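Local coordinates for 2-aminomuconic 6-semialdehyde dehydrogenase (Pseudomonas sp., PDB 7BZV), which probably catalyses the NAD+-dependent oxidation of 2-aminomuconic 6-semialdehyde to 2-aminomuconate in the meta-cleavage pathway of 2-aminophenol breakdown, working as a tetramer, at residues 54-59 / 66-71; 73-78 / 194-199. All blocks are in the same frame, centred on the assembly; numbering follows the deposited sequence.

Contact 1: 54-59 / 66-71; sequences EGEWGR and VDWLRR
W57 and W68 meet in an oblique aromatic contact that joins the loop after helix 39-52 to helix 62-78, in the aldehyde dehydrogenase fold. The touch is made by the six-membered ring of W57, whose CZ3 lies over one face of the W68 five-membered ring, 3.5 Å from W68 CD1. The planes stand 55° apart, and the centroids of the W57 six-membered ring and the W68 five-membered ring are 5.1 Å apart. W57 reaches across because its CG is anti to the backbone N (chi1 -165°), carrying the benzo end toward the helix although the two CA atoms are 10.5 Å apart. Its indole N-H is spent on the carbonyl oxygen of N172, which helps fix the ring's rotation, and L168 and P199 also pack on W57. The extended side chain of the exposed E56 brings OE2 to the rim of the W68 benzo ring, 4.2 Å from W68 CZ2. Were W68 an alanine, W57 CZ3 would probably lose the ring it lies over, leaving a gap between loop and helix. The contact is thus mainly dispersive: large flat side chains span a distance short ones could not, with the glutamate at the more exposed margin.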
loop_
_atom_site.group_PDB
_atom_site.type_symbol
_atom_site.label_atom_id
_atom_site.label_comp_id
_atom_site.label_asym_id
_atom_site.label_seq_id
_atom_site.Cartn_x
_atom_site.Cartn_y
_atom_site.Cartn_z
ATOM N N GLU B 54 9.532 -27.834 -12.744
ATOM C CA GLU B 54 9.717 -27.920 -14.185
ATOM C C GLU B 54 8.472 -28.437 -14.891
ATOM O O GLU B 54 8.469 -28.522 -16.116
ATOM C CB GLU B 54 10.912 -28.823 -14.520
ATOM C CG GLU B 54 12.264 -28.223 -14.173
ATOM C CD GLU B 54 13.387 -29.247 -14.251
ATOM O OE1 GLU B 54 14.555 -28.873 -14.025
ATOM O OE2 GLU B 54 13.101 -30.430 -14.536
ATOM N N GLY B 55 7.422 -28.784 -14.148
ATOM C CA GLY B 55 6.193 -29.258 -14.746
ATOM C C GLY B 55 4.997 -28.355 -14.508
ATOM O O GLY B 55 5.140 -27.133 -14.422
ATOM N N GLU B 56 3.825 -28.988 -14.390
ATOM C CA GLU B 56 2.546 -28.306 -14.240
ATOM C C GLU B 56 2.581 -27.232 -13.155
ATOM O O GLU B 56 2.118 -26.113 -13.372
ATOM C CB GLU B 56 1.461 -29.336 -13.910
ATOM C CG GLU B 56 0.049 -28.748 -13.824
ATOM C CD GLU B 56 -1.039 -29.791 -13.559
ATOM O OE1 GLU B 56 -0.805 -30.973 -13.806
ATOM O OE2 GLU B 56 -2.148 -29.429 -13.108
ATOM N N TRP B 57 3.107 -27.560 -11.969
ATOM C CA TRP B 57 3.092 -26.596 -10.864
ATOM C C TRP B 57 3.864 -25.328 -11.231
ATOM O O TRP B 57 3.449 -24.212 -10.889
ATOM C CB TRP B 57 3.674 -27.235 -9.601
ATOM C CG TRP B 57 3.370 -26.438 -8.322
ATOM C CD1 TRP B 57 4.269 -25.811 -7.517
ATOM C CD2 TRP B 57 2.084 -26.206 -7.736
ATOM N NE1 TRP B 57 3.629 -25.183 -6.488
ATOM C CE2 TRP B 57 2.288 -25.437 -6.580
ATOM C CE3 TRP B 57 0.782 -26.600 -8.064
ATOM C CZ2 TRP B 57 1.240 -25.043 -5.747
ATOM C CZ3 TRP B 57 -0.258 -26.214 -7.237
ATOM C CH2 TRP B 57 -0.026 -25.445 -6.094
ATOM N N GLY B 58 4.983 -25.489 -11.942
ATOM C CA GLY B 58 5.806 -24.369 -12.343
ATOM C C GLY B 58 5.141 -23.488 -13.356
ATOM O O GLY B 58 5.572 -22.352 -13.555
ATOM N N ARG B 59 4.091 -23.979 -13.993
ATOM C CA ARG B 59 3.352 -23.192 -14.953
ATOM C C ARG B 59 2.037 -22.658 -14.396
ATOM O O ARG B 59 1.285 -22.050 -15.151
ATOM C CB ARG B 59 3.066 -24.025 -16.216
ATOM C CG ARG B 59 4.313 -24.456 -16.980
ATOM C CD ARG B 59 3.982 -25.250 -18.240
ATOM N NE ARG B 59 3.045 -26.359 -18.026
ATOM C CZ ARG B 59 3.415 -27.627 -17.851
ATOM N NH1 ARG B 59 4.707 -27.951 -17.854
ATOM N NH2 ARG B 59 2.497 -28.579 -17.681
ATOM N N VAL B 66 -4.636 -19.816 -6.222
ATOM C CA VAL B 66 -5.746 -19.411 -5.375
ATOM C C VAL B 66 -6.760 -20.542 -5.310
ATOM O O VAL B 66 -7.156 -20.993 -4.224
ATOM C CB VAL B 66 -6.383 -18.106 -5.897
ATOM C CG1 VAL B 66 -7.715 -17.869 -5.161
ATOM C CG2 VAL B 66 -5.445 -16.889 -5.695
ATOM N N ASP B 67 -7.165 -21.047 -6.478
ATOM C CA ASP B 67 -8.146 -22.126 -6.534
ATOM C C ASP B 67 -7.623 -23.401 -5.867
ATOM O O ASP B 67 -8.361 -24.080 -5.151
ATOM C CB ASP B 67 -8.527 -22.414 -7.991
ATOM C CG ASP B 67 -9.370 -21.307 -8.621
ATOM O OD1 ASP B 67 -9.801 -20.398 -7.890
ATOM O OD2 ASP B 67 -9.588 -21.330 -9.856
ATOM N N TRP B 68 -6.363 -23.769 -6.119
ATOM C CA TRP B 68 -5.808 -24.956 -5.467
ATOM C C TRP B 68 -5.893 -24.822 -3.955
ATOM O O TRP B 68 -6.298 -25.755 -3.257
ATOM C CB TRP B 68 -4.345 -25.161 -5.881
ATOM C CG TRP B 68 -4.092 -25.833 -7.197
ATOM C CD1 TRP B 68 -3.425 -25.305 -8.271
ATOM C CD2 TRP B 68 -4.453 -27.158 -7.562
ATOM N NE1 TRP B 68 -3.382 -26.216 -9.298
ATOM C CE2 TRP B 68 -3.989 -27.370 -8.882
ATOM C CE3 TRP B 68 -5.126 -28.189 -6.904
ATOM C CZ2 TRP B 68 -4.172 -28.570 -9.553
ATOM C CZ3 TRP B 68 -5.305 -29.377 -7.569
ATOM C CH2 TRP B 68 -4.846 -29.553 -8.885
ATOM N N LEU B 69 -5.508 -23.645 -3.429
ATOM C CA LEU B 69 -5.508 -23.446 -1.981
ATOM C C LEU B 69 -6.914 -23.619 -1.426
ATOM O O LEU B 69 -7.101 -24.168 -0.336
ATOM C CB LEU B 69 -4.977 -22.048 -1.616
ATOM C CG LEU B 69 -3.499 -21.807 -1.922
ATOM C CD1 LEU B 69 -3.207 -20.305 -1.751
ATOM C CD2 LEU B 69 -2.634 -22.604 -1.033
ATOM N N ARG B 70 -7.914 -23.136 -2.164
ATOM C CA ARG B 70 -9.298 -23.288 -1.728
ATOM C C ARG B 70 -9.775 -24.735 -1.867
ATOM O O ARG B 70 -10.534 -25.223 -1.028
ATOM C CB ARG B 70 -10.179 -22.317 -2.518
ATOM C CG ARG B 70 -10.005 -20.886 -2.063
ATOM C CD ARG B 70 -10.665 -19.844 -3.018
ATOM N NE ARG B 70 -10.469 -18.477 -2.537
ATOM C CZ ARG B 70 -10.684 -17.381 -3.267
ATOM N NH1 ARG B 70 -11.121 -17.469 -4.526
ATOM N NH2 ARG B 70 -10.466 -16.201 -2.737
ATOM N N ARG B 71 -9.343 -25.443 -2.919
ATOM C CA ARG B 71 -9.720 -26.853 -3.046
ATOM C C ARG B 71 -9.117 -27.671 -1.918
ATOM O O ARG B 71 -9.768 -28.574 -1.380
ATOM C CB ARG B 71 -9.283 -27.397 -4.403
ATOM C CG ARG B 71 -9.793 -26.554 -5.554
ATOM C CD ARG B 71 -10.396 -27.403 -6.634
ATOM N NE ARG B 71 -9.381 -27.989 -7.502
ATOM C CZ ARG B 71 -9.116 -29.288 -7.580
ATOM N NH1 ARG B 71 -9.796 -30.154 -6.831
ATOM N NH2 ARG B 71 -8.178 -29.721 -8.414
#

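Contact 2: 73-78 / 194-199; sequences ANEMER and EAVGIP
E75 and V196 lie alongside one another, their side chains running opposite ways, where helix 62-78 passes the C-terminal end of helix 184-196. What meets the valine is the aliphatic part of the glutamate: E75 CB lies 3.7 Å from V196 CG1, and E75 CG is slightly farther from the same methyl. With chi1 at -59°, V196 CG1 sits anti to its carbonyl carbon, which turns this branch toward helix 62-78. The E75 chain then bends at chi2 (65°), turning its carboxylate along the helix toward R78. One oxygen still passes the neighbouring alanine, OE2 lying 3.9 Å from A195 CB, whose short side chain lets the carboxylate by without a clash. R78, one turn later, grips the carboxylate side-on in a salt bridge: R78 NE bonds E75 OE1 at 2.8 Å and R78 NH2 bonds E75 OE2 at 3.1 Å. Both oxygens are met on their syn sides, the two groups tilted and not coplanar, and the paired bonds hold the carboxylate against turning. Just beyond, G197 takes positive phi as the C-prime residue of a Schellman motif ending helix 184-196, a backbone shape in which a CB would jam against the preceding carbonyl. E75 therefore serves two chemistries at once: its methylenes pack against the valine of the facing helix, while its charge is matched within its own helix by R78.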
loop_
_atom_site.group_PDB
_atom_site.type_symbol
_atom_site.label_atom_id
_atom_site.label_comp_id
_atom_site.label_asym_id
_atom_site.label_seq_id
_atom_site.Cartn_x
_atom_site.Cartn_y
_atom_site.Cartn_z
ATOM N N ALA B 73 -8.433 -26.469 1.133
ATOM C CA ALA B 73 -9.206 -26.145 2.320
ATOM C C ALA B 73 -10.568 -26.840 2.306
ATOM O O ALA B 73 -11.030 -27.322 3.342
ATOM C CB ALA B 73 -9.389 -24.633 2.440
ATOM N N ASN B 74 -11.243 -26.870 1.153
ATOM C CA ASN B 74 -12.549 -27.522 1.088
ATOM C C ASN B 74 -12.432 -29.009 1.411
ATOM O O ASN B 74 -13.283 -29.566 2.108
ATOM C CB ASN B 74 -13.172 -27.340 -0.295
ATOM C CG ASN B 74 -13.698 -25.914 -0.546
ATOM O OD1 ASN B 74 -13.894 -25.118 0.374
ATOM N ND2 ASN B 74 -13.884 -25.588 -1.813
ATOM N N GLU B 75 -11.380 -29.674 0.912
ATOM C CA GLU B 75 -11.217 -31.094 1.201
ATOM C C GLU B 75 -10.867 -31.317 2.668
ATOM O O GLU B 75 -11.375 -32.253 3.290
ATOM C CB GLU B 75 -10.165 -31.697 0.276
ATOM C CG GLU B 75 -9.802 -33.140 0.580
ATOM C CD GLU B 75 -10.946 -34.129 0.374
ATOM O OE1 GLU B 75 -12.095 -33.712 0.111
ATOM O OE2 GLU B 75 -10.690 -35.340 0.492
ATOM N N MET B 76 -10.023 -30.457 3.253
ATOM C CA MET B 76 -9.794 -30.529 4.696
ATOM C C MET B 76 -11.098 -30.399 5.470
ATOM O O MET B 76 -11.315 -31.102 6.464
ATOM C CB MET B 76 -8.827 -29.433 5.147
ATOM C CG MET B 76 -7.401 -29.634 4.629
ATOM S SD MET B 76 -6.341 -28.247 5.106
ATOM C CE MET B 76 -6.230 -28.452 6.891
ATOM N N GLU B 77 -11.950 -29.457 5.074
ATOM C CA GLU B 77 -13.210 -29.290 5.785
ATOM C C GLU B 77 -14.080 -30.539 5.655
ATOM O O GLU B 77 -14.679 -30.990 6.632
ATOM C CB GLU B 77 -13.937 -28.073 5.249
ATOM C CG GLU B 77 -15.048 -27.542 6.126
ATOM C CD GLU B 77 -15.299 -26.086 5.802
ATOM O OE1 GLU B 77 -15.754 -25.846 4.665
ATOM O OE2 GLU B 77 -14.998 -25.201 6.642
ATOM N N ARG B 78 -14.150 -31.112 4.454
ATOM C CA ARG B 78 -14.918 -32.335 4.263
ATOM C C ARG B 78 -14.410 -33.453 5.156
ATOM O O ARG B 78 -15.193 -34.295 5.597
ATOM C CB ARG B 78 -14.855 -32.777 2.806
ATOM C CG ARG B 78 -15.804 -33.926 2.465
ATOM C CD ARG B 78 -15.530 -34.493 1.088
ATOM N NE ARG B 78 -14.299 -35.294 0.980
ATOM C CZ ARG B 78 -14.164 -36.541 1.432
ATOM N NH1 ARG B 78 -15.174 -37.145 2.050
ATOM N NH2 ARG B 78 -13.010 -37.178 1.273
ATOM N N GLU B 194 -3.116 -35.254 -2.345
ATOM C CA GLU B 194 -3.274 -36.261 -3.382
ATOM C C GLU B 194 -4.709 -36.293 -3.874
ATOM O O GLU B 194 -4.943 -36.422 -5.078
ATOM C CB GLU B 194 -2.839 -37.617 -2.818
ATOM C CG GLU B 194 -3.191 -38.797 -3.683
ATOM C CD GLU B 194 -2.813 -40.093 -2.999
ATOM O OE1 GLU B 194 -3.389 -40.393 -1.928
ATOM O OE2 GLU B 194 -1.918 -40.788 -3.512
ATOM N N ALA B 195 -5.684 -36.155 -2.961
ATOM C CA ALA B 195 -7.089 -36.270 -3.356
ATOM C C ALA B 195 -7.512 -35.149 -4.297
ATOM O O ALA B 195 -8.233 -35.393 -5.270
ATOM C CB ALA B 195 -7.997 -36.286 -2.131
ATOM N N VAL B 196 -7.087 -33.909 -4.029
ATOM C CA VAL B 196 -7.531 -32.810 -4.878
ATOM C C VAL B 196 -6.732 -32.731 -6.165
ATOM O O VAL B 196 -7.102 -31.981 -7.073
ATOM C CB VAL B 196 -7.464 -31.447 -4.165
ATOM C CG1 VAL B 196 -8.318 -31.462 -2.919
ATOM C CG2 VAL B 196 -6.036 -31.089 -3.817
ATOM N N GLY B 197 -5.622 -33.443 -6.246
ATOM C CA GLY B 197 -4.853 -33.510 -7.464
ATOM C C GLY B 197 -3.642 -32.614 -7.527
ATOM O O GLY B 197 -3.168 -32.331 -8.632
ATOM N N ILE B 198 -3.121 -32.163 -6.392
ATOM C CA ILE B 198 -1.875 -31.405 -6.393
ATOM C C ILE B 198 -0.825 -32.221 -7.147
ATOM O O ILE B 198 -0.658 -33.413 -6.878
ATOM C CB ILE B 198 -1.429 -31.084 -4.957
ATOM C CG1 ILE B 198 -2.396 -30.078 -4.313
ATOM C CG2 ILE B 198 0.013 -30.602 -4.942
ATOM C CD1 ILE B 198 -2.281 -28.656 -4.856
ATOM N N PRO B 199 -0.085 -31.635 -8.086
ATOM C CA PRO B 199 0.853 -32.425 -8.864
ATOM C C PRO B 199 1.885 -33.133 -7.963
ATOM O O PRO B 199 2.276 -32.579 -6.927
ATOM C CB PRO B 199 1.518 -31.395 -9.777
ATOM C CG PRO B 199 0.442 -30.392 -9.990
ATOM C CD PRO B 199 -0.252 -30.281 -8.652
#

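Contacts 1 and 2 lie in series along the chain, their centres 12 Å apart, and share helix 62-78, whose earlier turns face the 54-59 loop and whose last turns face the end of helix 184-196. They also touch directly. R71, from the helix segment of contact 1, packs against V196 in contact 2, with R71 NH2 2.8 Å from V196 O. W68 CE3 packs 3.5 Å from I198 CD1, and P199 lies against E56, so the 194-199 segment of contact 2 also packs on contact 1. R70, within the 66-71 segment, pairs with D115 of its own chain and with D115 of a second subunit, placing this helix beside a subunit interface of the tetramer.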